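Local structure of centrosomal P4.1-associated protein (Danio rerio, 4LD1) at residues L13-R18 / E29-D33; P97-V101 / S112-D116. The protein probably binds tubulin and partner protein domains and helps build and elongate centrioles, this fragment being its C-terminal G-box domain. One frame throughout, in Å; residues are numbered along the deposited sequence.

Contact 1: L13-R18 / E29-D33; sequences LPDGGR and ELSAD
A tight turn, Leu13 to Gly17, leads into strand 18-21 at Arg18; Gly17 N donates to Leu13 O (2.9 Å) and closes it. Gly16 sits at phi/psi 78/6, easy for glycine, and a CB here would crowd Ala32 CB; one on Gly17 would run into Leu13 CA. Arg18 and Leu30 form an antiparallel hydrogen-bonded pair, CA to CA 5.3 Å: Arg18 N gives to Leu30 O at 3.0 Å and Leu30 N to Arg18 O at 2.9 Å, while Glu29 CA lies 3.5 Å from Arg18 O as a CH...O contact. This is the open end of a beta hairpin, strands 18-21 and 27-30, at the border of the long antiparallel sheet of the G-box domain. Beyond the pair the backbones stay close, Gly17 CA lying 4.5 Å from Ala32 CA and 3.3 Å from Leu30 O, as Gly17 lacks a side chain. The next link is water 1, donating to Asp15 O (2.4 Å) and accepting from Ala32 N (2.8 Å). Small Ala32 brings its CB 3.4 Å from Gly16 O. Arg18, t,t before bending at chi3 (p), lays one guanidinium face over Leu30 CD1, Arg18 NH1 within 3.9 Å of Leu30 CD2, while the residue stays exposed to solvent. On the other face Leu13 CD2 meets Glu29 CB at 3.9 Å. Ser31 OG donates to Asp33 OD1 (2.7 Å) and accepts from Thr36 N; Asp33 OD1 also takes Gln35 N.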
loop_
_atom_site.group_PDB
_atom_site.type_symbol
_atom_site.label_atom_id
_atom_site.label_comp_id
_atom_site.label_asym_id
_atom_site.label_seq_id
_atom_site.Cartn_x
_atom_site.Cartn_y
_atom_site.Cartn_z
ATOM N N LEU A 13 -9.814 -24.079 21.259
ATOM C CA LEU A 13 -10.324 -24.442 22.579
ATOM C C LEU A 13 -10.227 -25.940 22.878
ATOM O O LEU A 13 -9.637 -26.313 23.896
ATOM C CB LEU A 13 -11.763 -23.942 22.765
ATOM C CG LEU A 13 -11.935 -22.419 22.776
ATOM C CD1 LEU A 13 -13.409 -22.055 22.909
ATOM C CD2 LEU A 13 -11.120 -21.774 23.890
ATOM N N PRO A 14 -10.794 -26.800 22.001
ATOM C CA PRO A 14 -10.879 -28.243 22.275
ATOM C C PRO A 14 -9.622 -28.847 22.901
ATOM O O PRO A 14 -9.733 -29.712 23.773
ATOM C CB PRO A 14 -11.111 -28.841 20.886
ATOM C CG PRO A 14 -11.869 -27.800 20.169
ATOM C CD PRO A 14 -11.331 -26.479 20.663
ATOM N N ASP A 15 -8.453 -28.379 22.473
ATOM C CA ASP A 15 -7.185 -28.906 22.971
ATOM C C ASP A 15 -6.613 -28.067 24.117
ATOM O O ASP A 15 -5.684 -27.293 23.930
ATOM C CB ASP A 15 -6.166 -29.039 21.829
ATOM C CG ASP A 15 -6.068 -27.786 20.974
ATOM O OD1 ASP A 15 -7.035 -26.993 20.959
ATOM O OD2 ASP A 15 -5.023 -27.601 20.309
ATOM N N GLY A 16 -7.193 -28.225 25.307
ATOM C CA GLY A 16 -6.625 -27.667 26.526
ATOM C C GLY A 16 -6.852 -26.177 26.738
ATOM O O GLY A 16 -6.333 -25.587 27.687
ATOM N N GLY A 17 -7.639 -25.558 25.873
ATOM C CA GLY A 17 -7.855 -24.125 25.981
ATOM C C GLY A 17 -8.739 -23.690 27.141
ATOM O O GLY A 17 -9.255 -24.495 27.929
ATOM N N ARG A 18 -8.943 -22.394 27.255
ATOM C CA ARG A 18 -9.881 -21.812 28.205
ATOM C C ARG A 18 -10.697 -20.748 27.459
ATOM O O ARG A 18 -10.167 -19.964 26.664
ATOM C CB ARG A 18 -9.127 -21.209 29.386
ATOM C CG ARG A 18 -9.974 -20.565 30.441
ATOM C CD ARG A 18 -9.207 -20.453 31.757
ATOM N NE ARG A 18 -7.953 -19.710 31.624
ATOM C CZ ARG A 18 -7.803 -18.409 31.876
ATOM N NH1 ARG A 18 -6.615 -17.837 31.721
ATOM N NH2 ARG A 18 -8.832 -17.671 32.280
ATOM N N GLU A 29 -10.747 -16.263 24.267
ATOM C CA GLU A 29 -10.248 -17.614 24.075
ATOM C C GLU A 29 -8.747 -17.571 24.276
ATOM O O GLU A 29 -8.058 -16.729 23.673
ATOM C CB GLU A 29 -10.572 -18.122 22.670
ATOM C CG GLU A 29 -12.061 -18.177 22.393
ATOM C CD GLU A 29 -12.381 -18.506 20.950
ATOM O OE1 GLU A 29 -13.576 -18.695 20.628
ATOM O OE2 GLU A 29 -11.442 -18.573 20.141
ATOM N N LEU A 30 -8.247 -18.472 25.121
ATOM C CA LEU A 30 -6.830 -18.581 25.397
ATOM C C LEU A 30 -6.381 -19.989 25.089
ATOM O O LEU A 30 -6.986 -20.949 25.562
ATOM C CB LEU A 30 -6.551 -18.232 26.859
ATOM C CG LEU A 30 -7.071 -16.864 27.313
ATOM C CD1 LEU A 30 -8.405 -16.994 28.031
ATOM C CD2 LEU A 30 -6.062 -16.148 28.194
ATOM N N SER A 31 -5.317 -20.139 24.320
ATOM C CA SER A 31 -4.753 -21.456 24.048
ATOM C C SER A 31 -4.157 -22.013 25.322
ATOM O O SER A 31 -3.862 -21.259 26.250
ATOM C CB SER A 31 -3.665 -21.365 22.973
ATOM O OG SER A 31 -2.599 -20.532 23.397
ATOM N N ALA A 32 -3.981 -23.331 25.362
ATOM C CA ALA A 32 -3.409 -23.995 26.528
ATOM C C ALA A 32 -2.053 -23.402 26.921
ATOM O O ALA A 32 -1.770 -23.210 28.103
ATOM C CB ALA A 32 -3.267 -25.502 26.266
ATOM N N ASP A 33 -1.217 -23.096 25.932
ATOM C CA ASP A 33 0.119 -22.572 26.218
ATOM C C ASP A 33 0.120 -21.059 26.430
ATOM O O ASP A 33 1.143 -20.482 26.811
ATOM C CB ASP A 33 1.134 -22.975 25.132
ATOM C CG ASP A 33 0.827 -22.380 23.766
ATOM O OD1 ASP A 33 -0.052 -21.511 23.645
ATOM O OD2 ASP A 33 1.494 -22.782 22.795
HETATM O O HOH W 1 -5.092 -24.984 23.366
#

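Contact 2: P97-V101 / S112-D116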
loop_
_atom_site.group_PDB
_atom_site.type_symbol
_atom_site.label_atom_id
_atom_site.label_comp_id
_atom_site.label_asym_id
_atom_site.label_seq_id
_atom_site.Cartn_x
_atom_site.Cartn_y
_atom_site.Cartn_z
ATOM N N PRO A 97 -8.561 -0.812 -4.645
ATOM C CA PRO A 97 -9.528 -1.832 -5.055
ATOM C C PRO A 97 -9.400 -2.211 -6.528
ATOM O O PRO A 97 -9.689 -3.352 -6.877
ATOM C CB PRO A 97 -10.888 -1.182 -4.750
ATOM C CG PRO A 97 -10.599 -0.178 -3.703
ATOM C CD PRO A 97 -9.198 0.306 -3.927
ATOM N N ASP A 98 -8.944 -1.285 -7.376
ATOM C CA ASP A 98 -8.786 -1.574 -8.811
ATOM C C ASP A 98 -7.455 -2.250 -9.145
ATOM O O ASP A 98 -7.147 -2.502 -10.313
ATOM C CB ASP A 98 -9.029 -0.311 -9.646
ATOM C CG ASP A 98 -7.912 0.722 -9.537
ATOM O OD1 ASP A 98 -6.889 0.481 -8.867
ATOM O OD2 ASP A 98 -8.065 1.802 -10.150
ATOM N N GLN A 99 -6.702 -2.558 -8.088
ATOM C CA GLN A 99 -5.437 -3.314 -8.109
ATOM C C GLN A 99 -4.225 -2.509 -8.567
ATOM O O GLN A 99 -3.124 -3.054 -8.714
ATOM C CB GLN A 99 -5.566 -4.618 -8.884
ATOM C CG GLN A 99 -6.569 -5.603 -8.214
ATOM C CD GLN A 99 -6.229 -5.943 -6.744
ATOM O OE1 GLN A 99 -5.288 -6.692 -6.461
ATOM N NE2 GLN A 99 -7.015 -5.407 -5.814
ATOM N N THR A 100 -4.411 -1.208 -8.727
ATOM C CA THR A 100 -3.275 -0.307 -8.848
ATOM C C THR A 100 -2.467 -0.414 -7.559
ATOM O O THR A 100 -3.042 -0.453 -6.475
ATOM C CB THR A 100 -3.718 1.147 -9.052
ATOM O OG1 THR A 100 -4.412 1.263 -10.301
ATOM C CG2 THR A 100 -2.499 2.106 -9.064
ATOM N N VAL A 101 -1.144 -0.470 -7.667
ATOM C CA VAL A 101 -0.275 -0.462 -6.499
ATOM C C VAL A 101 0.518 0.833 -6.478
ATOM O O VAL A 101 1.221 1.160 -7.452
ATOM C CB VAL A 101 0.690 -1.653 -6.497
ATOM C CG1 VAL A 101 1.551 -1.635 -5.241
ATOM C CG2 VAL A 101 -0.087 -2.967 -6.579
ATOM N N SER A 112 3.164 4.657 -8.961
ATOM C CA SER A 112 1.961 3.888 -9.170
ATOM C C SER A 112 2.162 2.970 -10.356
ATOM O O SER A 112 2.670 3.389 -11.392
ATOM C CB SER A 112 0.758 4.794 -9.430
ATOM O OG SER A 112 0.477 5.630 -8.322
ATOM N N VAL A 113 1.770 1.711 -10.186
ATOM C CA VAL A 113 1.813 0.716 -11.243
ATOM C C VAL A 113 0.397 0.250 -11.532
ATOM O O VAL A 113 -0.288 -0.290 -10.645
ATOM C CB VAL A 113 2.685 -0.493 -10.858
ATOM C CG1 VAL A 113 2.729 -1.506 -12.009
ATOM C CG2 VAL A 113 4.100 -0.037 -10.439
ATOM N N LEU A 114 -0.066 0.483 -12.752
ATOM C CA LEU A 114 -1.420 0.121 -13.131
ATOM C C LEU A 114 -1.431 -1.323 -13.592
ATOM O O LEU A 114 -0.380 -1.878 -13.952
ATOM C CB LEU A 114 -1.952 1.031 -14.248
ATOM C CG LEU A 114 -1.840 2.556 -14.101
ATOM C CD1 LEU A 114 -2.650 3.252 -15.190
ATOM C CD2 LEU A 114 -2.268 3.044 -12.727
ATOM N N THR A 115 -2.612 -1.922 -13.641
ATOM C CA THR A 115 -2.702 -3.321 -14.047
ATOM C C THR A 115 -2.230 -3.571 -15.489
ATOM O O THR A 115 -1.804 -4.676 -15.816
ATOM C CB THR A 115 -4.122 -3.858 -13.865
ATOM O OG1 THR A 115 -5.051 -3.080 -14.625
ATOM C CG2 THR A 115 -4.507 -3.782 -12.412
ATOM N N ASP A 116 -2.270 -2.549 -16.342
ATOM C CA ASP A 116 -1.772 -2.706 -17.716
ATOM C C ASP A 116 -0.257 -2.468 -17.887
ATOM O O ASP A 116 0.264 -2.493 -19.016
ATOM C CB ASP A 116 -2.587 -1.825 -18.669
ATOM C CG ASP A 116 -2.213 -0.348 -18.604
ATOM O OD1 ASP A 116 -1.460 0.088 -17.690
ATOM O OD2 ASP A 116 -2.696 0.386 -19.504
HETATM O O HOH W 2 -1.090 -2.870 -10.553
HETATM O O HOH W 3 -4.789 -0.389 -12.417
#
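A residue with a side chain, Gln99, holds the positive-phi corner of this turn (78/8), a left-handed conformation tolerated here, though costlier than for glycine; Gln99 CB packs 3.8 Å from Thr115 CG2, and the end of the side chain leads away from the partner segment. Just before it, Asp98 heads an Asx turn: its OD1 accepts from Thr100 N at 3.0 Å, satisfying a backbone donor where the chain bends into strand 101-104. Strand pairing then begins with Val101 and Val113, an antiparallel hydrogen-bonded pair in which Val101 N donates to Val113 O (3.1 Å) and Val113 N to Val101 O (2.8 Å). The two beta-branched valines favour extended backbone and point to the same face of the sheet. They mark the open end of the hairpin made by strands 101-104 and 110-113, well inside the extended antiparallel sheet of the G-box. Val113 O is heavily used, also accepting a hydrogen bond from water 2 (2.7 Å) and a CH...O contact from Thr100 CA (3.5 Å); water 2 donates as well to Gln99 O (2.7 Å). Farther out, water 3 donates to Thr100 OG1 (2.7 Å) and accepts from Thr115 N (2.9 Å). Methyls fill the remaining gaps: Thr115 CG2 lies 3.6 Å from Asp98 O, Leu114 CD2 3.7 Å from Thr100 OG1, and Thr100 CG2 4.2 Å from Ser112 CB.

How the contacts relate
Both contacts lie on the same antiparallel sheet, whose strands follow one another across it in chain order, so contact 1 is complete before contact 2 begins. Contact 1 joins the outermost strand 18-21 to strand 27-30, contact 2 the more central strands 101-104 and 110-113; seven strands intervene. Their centres are 42 Å apart and their nearest atoms about 29 Å. Strands 27-30 and 110-113 run in opposite directions, placing the contacts on opposite long edges of the sheet. A similar approach to the strand recurs, Gln99 holding the positive-phi place of Gly16, though the turns differ in detail: the domain grows by repeating a hairpin, giving an elongated form consistent with an architectural role in the centriole.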